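Local coordinates for halohydrin epoxidase A (Corynebacterium sp., PDB 4Z9F), which acts as a halohydrin hydrogen-halide-lyase, probably closing vicinal halohydrins to epoxides with release of hydrogen halide, at residues D80-P83 and R84-R88; Q101-E104 and A105-F109. The protein carries 1 engineered substitution. All coordinates share one frame; numbering follows the deposited sequence.

Contact 1. Residues D80-P83 and R84-R88; sequences DYIP and RPMNR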
loop_
_atom_site.group_PDB
_atom_site.type_symbol
_atom_site.label_atom_id
_atom_site.label_comp_id
_atom_site.label_asym_id
_atom_site.label_seq_id
_atom_site.Cartn_x
_atom_site.Cartn_y
_atom_site.Cartn_z
ATOM N N ASP C 80 3.264 14.130 -17.842
ATOM C CA ASP C 80 1.877 14.446 -18.129
ATOM C C ASP C 80 1.322 15.410 -17.087
ATOM O O ASP C 80 1.684 15.348 -15.910
ATOM C CB ASP C 80 1.055 13.160 -18.192
ATOM C CG ASP C 80 1.624 12.177 -19.211
ATOM O OD1 ASP C 80 1.434 12.423 -20.422
ATOM O OD2 ASP C 80 2.286 11.189 -18.812
ATOM N N TYR C 81 0.464 16.321 -17.541
ATOM C CA TYR C 81 -0.118 17.347 -16.688
ATOM C C TYR C 81 -1.379 17.851 -17.370
ATOM O O TYR C 81 -1.598 17.617 -18.560
ATOM C CB TYR C 81 0.872 18.488 -16.430
ATOM C CG TYR C 81 0.638 19.694 -17.317
ATOM C CD1 TYR C 81 0.081 20.862 -16.802
ATOM C CD2 TYR C 81 0.941 19.658 -18.673
ATOM C CE1 TYR C 81 -0.153 21.965 -17.613
ATOM C CE2 TYR C 81 0.717 20.756 -19.485
ATOM C CZ TYR C 81 0.176 21.904 -18.949
ATOM O OH TYR C 81 -0.056 22.990 -19.759
ATOM N N ILE C 82 -2.234 18.506 -16.593
ATOM C CA ILE C 82 -3.411 19.155 -17.160
ATOM C C ILE C 82 -3.409 20.584 -16.625
ATOM O O ILE C 82 -2.953 20.815 -15.493
ATOM C CB ILE C 82 -4.703 18.373 -16.841
ATOM C CG1 ILE C 82 -5.888 18.920 -17.649
ATOM C CG2 ILE C 82 -5.000 18.365 -15.334
ATOM C CD1 ILE C 82 -7.090 17.995 -17.706
ATOM N N PRO C 83 -3.816 21.578 -17.420
ATOM C CA PRO C 83 -3.781 22.965 -16.932
ATOM C C PRO C 83 -4.662 23.143 -15.704
ATOM O O PRO C 83 -5.817 22.705 -15.671
ATOM C CB PRO C 83 -4.298 23.773 -18.132
ATOM C CG PRO C 83 -3.871 22.957 -19.326
ATOM C CD PRO C 83 -4.051 21.517 -18.878
ATOM N N ARG C 84 -4.091 23.761 -14.676
ATOM C CA ARG C 84 -4.845 24.166 -13.500
ATOM C C ARG C 84 -6.024 25.031 -13.906
ATOM O O ARG C 84 -5.982 25.675 -14.952
ATOM C CB ARG C 84 -3.951 24.935 -12.539
ATOM C CG ARG C 84 -2.753 24.166 -12.111
ATOM C CD ARG C 84 -1.907 25.016 -11.201
ATOM N NE ARG C 84 -2.603 25.375 -9.968
ATOM C CZ ARG C 84 -2.035 26.054 -8.971
ATOM N NH1 ARG C 84 -0.770 26.438 -9.066
ATOM N NH2 ARG C 84 -2.728 26.350 -7.876
ATOM N N PRO C 85 -7.079 25.056 -13.077
ATOM C CA PRO C 85 -7.191 24.311 -11.818
ATOM C C PRO C 85 -7.868 22.964 -12.010
ATOM O O PRO C 85 -8.543 22.495 -11.089
ATOM C CB PRO C 85 -8.057 25.239 -10.958
ATOM C CG PRO C 85 -9.025 25.814 -11.976
ATOM C CD PRO C 85 -8.241 25.941 -13.284
ATOM N N MET C 86 -7.705 22.354 -13.189
ATOM C CA MET C 86 -8.460 21.144 -13.486
ATOM C C MET C 86 -8.070 19.993 -12.567
ATOM O O MET C 86 -8.882 19.095 -12.334
ATOM C CB MET C 86 -8.288 20.752 -14.958
ATOM C CG MET C 86 -8.882 21.760 -15.936
ATOM S SD MET C 86 -9.004 21.133 -17.637
ATOM C CE MET C 86 -10.451 20.069 -17.524
ATOM N N ASN C 87 -6.852 20.005 -12.025
ATOM C CA ASN C 87 -6.482 18.991 -11.046
ATOM C C ASN C 87 -7.414 18.997 -9.838
ATOM O O ASN C 87 -7.577 17.959 -9.182
ATOM C CB ASN C 87 -5.038 19.191 -10.589
ATOM C CG ASN C 87 -4.845 20.471 -9.779
ATOM O OD1 ASN C 87 -5.295 21.542 -10.169
ATOM N ND2 ASN C 87 -4.165 20.352 -8.644
ATOM N N ARG C 88 -8.063 20.124 -9.555
ATOM C CA ARG C 88 -8.949 20.231 -8.405
ATOM C C ARG C 88 -10.420 20.146 -8.779
ATOM O O ARG C 88 -11.271 20.521 -7.968
ATOM C CB ARG C 88 -8.676 21.532 -7.647
ATOM C CG ARG C 88 -7.404 21.482 -6.836
ATOM C CD ARG C 88 -7.149 22.808 -6.167
ATOM N NE ARG C 88 -6.260 22.657 -5.026
ATOM C CZ ARG C 88 -6.675 22.572 -3.768
ATOM N NH1 ARG C 88 -5.789 22.438 -2.791
ATOM N NH2 ARG C 88 -7.974 22.637 -3.483
#

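Contact 2. Residues Q101-E104 and A105-F109; sequences QVFE and ALSIF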
loop_
_atom_site.group_PDB
_atom_site.type_symbol
_atom_site.label_atom_id
_atom_site.label_comp_id
_atom_site.label_asym_id
_atom_site.label_seq_id
_atom_site.Cartn_x
_atom_site.Cartn_y
_atom_site.Cartn_z
ATOM N N GLN C 101 -11.372 14.913 -20.381
ATOM C CA GLN C 101 -10.081 15.549 -20.625
ATOM C C GLN C 101 -9.079 15.227 -19.526
ATOM O O GLN C 101 -7.868 15.195 -19.778
ATOM C CB GLN C 101 -10.235 17.062 -20.745
ATOM C CG GLN C 101 -8.909 17.749 -21.002
ATOM C CD GLN C 101 -9.044 19.238 -21.126
ATOM O OE1 GLN C 101 -10.148 19.776 -21.053
ATOM N NE2 GLN C 101 -7.923 19.921 -21.296
ATOM N N VAL C 102 -9.555 15.018 -18.301
ATOM C CA VAL C 102 -8.646 14.653 -17.220
ATOM C C VAL C 102 -8.010 13.302 -17.508
ATOM O O VAL C 102 -6.786 13.130 -17.404
ATOM C CB VAL C 102 -9.391 14.652 -15.874
ATOM C CG1 VAL C 102 -8.533 14.002 -14.792
ATOM C CG2 VAL C 102 -9.776 16.078 -15.500
ATOM N N PHE C 103 -8.834 12.324 -17.878
ATOM C CA PHE C 103 -8.304 11.008 -18.205
ATOM C C PHE C 103 -7.496 11.047 -19.492
ATOM O O PHE C 103 -6.452 10.393 -19.591
ATOM C CB PHE C 103 -9.438 9.993 -18.297
ATOM C CG PHE C 103 -9.874 9.482 -16.960
ATOM C CD1 PHE C 103 -10.806 10.178 -16.214
ATOM C CD2 PHE C 103 -9.313 8.328 -16.428
ATOM C CE1 PHE C 103 -11.198 9.719 -14.971
ATOM C CE2 PHE C 103 -9.706 7.864 -15.186
ATOM C CZ PHE C 103 -10.649 8.563 -14.460
ATOM N N GLU C 104 -7.944 11.839 -20.470
ATOM C CA GLU C 104 -7.207 11.936 -21.726
ATOM C C GLU C 104 -5.780 12.402 -21.483
ATOM O O GLU C 104 -4.824 11.776 -21.951
ATOM C CB GLU C 104 -7.918 12.881 -22.693
ATOM C CG GLU C 104 -7.402 12.776 -24.128
ATOM C CD GLU C 104 -7.801 11.481 -24.807
ATOM O OE1 GLU C 104 -7.049 11.016 -25.696
ATOM O OE2 GLU C 104 -8.869 10.928 -24.469
ATOM N N ALA C 105 -5.610 13.480 -20.707
ATOM C CA ALA C 105 -4.276 14.051 -20.524
ATOM C C ALA C 105 -3.410 13.203 -19.596
ATOM O O ALA C 105 -2.185 13.114 -19.782
ATOM C CB ALA C 105 -4.381 15.482 -19.977
ATOM N N LEU C 106 -4.011 12.595 -18.573
ATOM C CA LEU C 106 -3.212 11.962 -17.535
ATOM C C LEU C 106 -3.137 10.449 -17.649
ATOM O O LEU C 106 -2.242 9.851 -17.040
ATOM C CB LEU C 106 -3.756 12.335 -16.149
ATOM C CG LEU C 106 -3.904 13.843 -15.945
ATOM C CD1 LEU C 106 -4.478 14.088 -14.578
ATOM C CD2 LEU C 106 -2.554 14.553 -16.123
ATOM N N SER C 107 -4.026 9.826 -18.432
ATOM C CA SER C 107 -4.089 8.371 -18.516
ATOM C C SER C 107 -4.019 7.871 -19.952
ATOM O O SER C 107 -3.254 6.950 -20.249
ATOM C CB SER C 107 -5.367 7.860 -17.854
ATOM O OG SER C 107 -5.535 8.466 -16.577
ATOM N N ILE C 108 -4.827 8.444 -20.846
ATOM C CA ILE C 108 -4.857 7.939 -22.218
ATOM C C ILE C 108 -3.615 8.383 -22.985
ATOM O O ILE C 108 -2.952 7.567 -23.641
ATOM C CB ILE C 108 -6.147 8.371 -22.924
ATOM C CG1 ILE C 108 -7.369 7.848 -22.172
ATOM C CG2 ILE C 108 -6.159 7.838 -24.360
ATOM C CD1 ILE C 108 -7.541 6.344 -22.230
ATOM N N PHE C 109 -3.282 9.674 -22.917
ATOM C CA PHE C 109 -2.079 10.183 -23.575
ATOM C C PHE C 109 -0.830 9.381 -23.231
ATOM O O PHE C 109 -0.119 8.969 -24.161
ATOM C CB PHE C 109 -1.927 11.678 -23.238
ATOM C CG PHE C 109 -0.873 12.399 -24.035
ATOM C CD1 PHE C 109 0.475 12.262 -23.733
ATOM C CD2 PHE C 109 -1.238 13.264 -25.058
ATOM C CE1 PHE C 109 1.433 12.945 -24.450
ATOM C CE2 PHE C 109 -0.283 13.953 -25.771
ATOM C CZ PHE C 109 1.055 13.793 -25.468
#

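Contact 1. Residues D80-P83 and R84-R88
The flat peptide joining Pro83 to Arg84 is met at its edge by Met86 N, which lies in the carbonyl plane and uses a lone pair of Pro83 O at 3.1 Å, with an N-H...O angle of 156°. The other flat group, the Tyr81 ring, stacks with the ring of His11 and packs edge-to-face with that of His8. Because the peptide between Arg84 and Pro85 is cis, the Met86 bond closes a type VI turn with the proline at its third position. The chain then coils into a short 3-10 turn, where Arg88 N donates to Pro85 O at 2.9 Å.

Next to the turn, Ile82 and Met86 cross at about a right angle. Ile82 sends CG1 anti to its backbone N (chi1 -170°) and continues nearly straight, which brings Ile82 CD1 within 3.7 Å of Met86 SD. Met86 is bent about its last torsion, and Met86 CE therefore folds over the same methyl, 4.0 Å from Ile82 CD1. The other branch, Ile82 CG2, is turned to Asn87 N at 4.1 Å. Arg84 leads away from this apolar pair and bonds through NH1 to Thr184 O.

The segment opens the loop that leads from strand 73-79 to helix 96-123 of a Rossmann-like fold. Met86 rests on Asp98 and Gln101 of that helix, and Asp80 on Phe109 and Pro110. Asp80 O accepts a hydrogen bond from Arg151 NH2 of helix 147-165.

Contact 2. Residues Q101-E104 and A105-F109
Phe103 O is gripped by two backbone donors, Ser107 N at 2.7 Å and Ile108 N at 2.8 Å, which come from opposite faces of its carbonyl plane. The bond from Ile108 is the straighter, at 163° against 142° for Ser107. This forked acceptor marks where the helix changes pitch. Ala105 N and Leu106 N still bond four residues back, to Gln101 O and Val102 O, but Phe109 N reaches five back to Glu104 O at 2.8 Å, as in a pi-type turn.

The tight part lies round this widened turn. Phe109 CB presses within 3.2 Å of Glu104 O, and Ser107 CB sits close to Phe103 O. Ser107 OG approaches the Phe103 ring obliquely, 3.8 Å from Phe103 CD2, and its hydroxyl donates to Ala150 O, which satisfies this buried polar group. Glu104 sets out anti to its backbone N and bends at chi2 (71°), carrying its carboxylate across Ile108 at a slant, with Glu104 OE1 3.6 Å from Ile108 CG2. OE1 also forms a salt bridge with Arg100 of the second subunit, a partner that probably favours the charged carboxylate.

Val102 CG1 and Leu106 CD1 make a looser touch, 4.1 Å, within a buried flank. The solvent side belongs to Gln101, which is extended and exposed and points away from the following turn to lean on Ile82 of the preceding loop.

The flank carrying Val102 and Leu106 packs helix 96-123 on helix 147-165, where Thr154 OG1 donates to Leu106 O. Another meets the second subunit, Phe103 on Ile111 and Ile108 on Arg100 of that chain, consistent with the helix-bundle interface common to short-chain dehydrogenase relatives.

In the fold
From the N terminus, the chain runs through the first three strands of the parallel sheet and the fourth, 73-79, before contact 1 turns it back within the loop beyond that strand. Contact 2 follows in series on helix 96-123, so the two neither nest nor cross. Their centres lie about 10 Å apart, and they touch directly: Asp80 CB, at the start of the loop, lies 3.6 Å from Ala105 O on the helix. The loop is thereby folded back onto the helix it leads into. Together they tie the end of a central strand to the helix 147-165 flank and, through contact 2, to the second subunit.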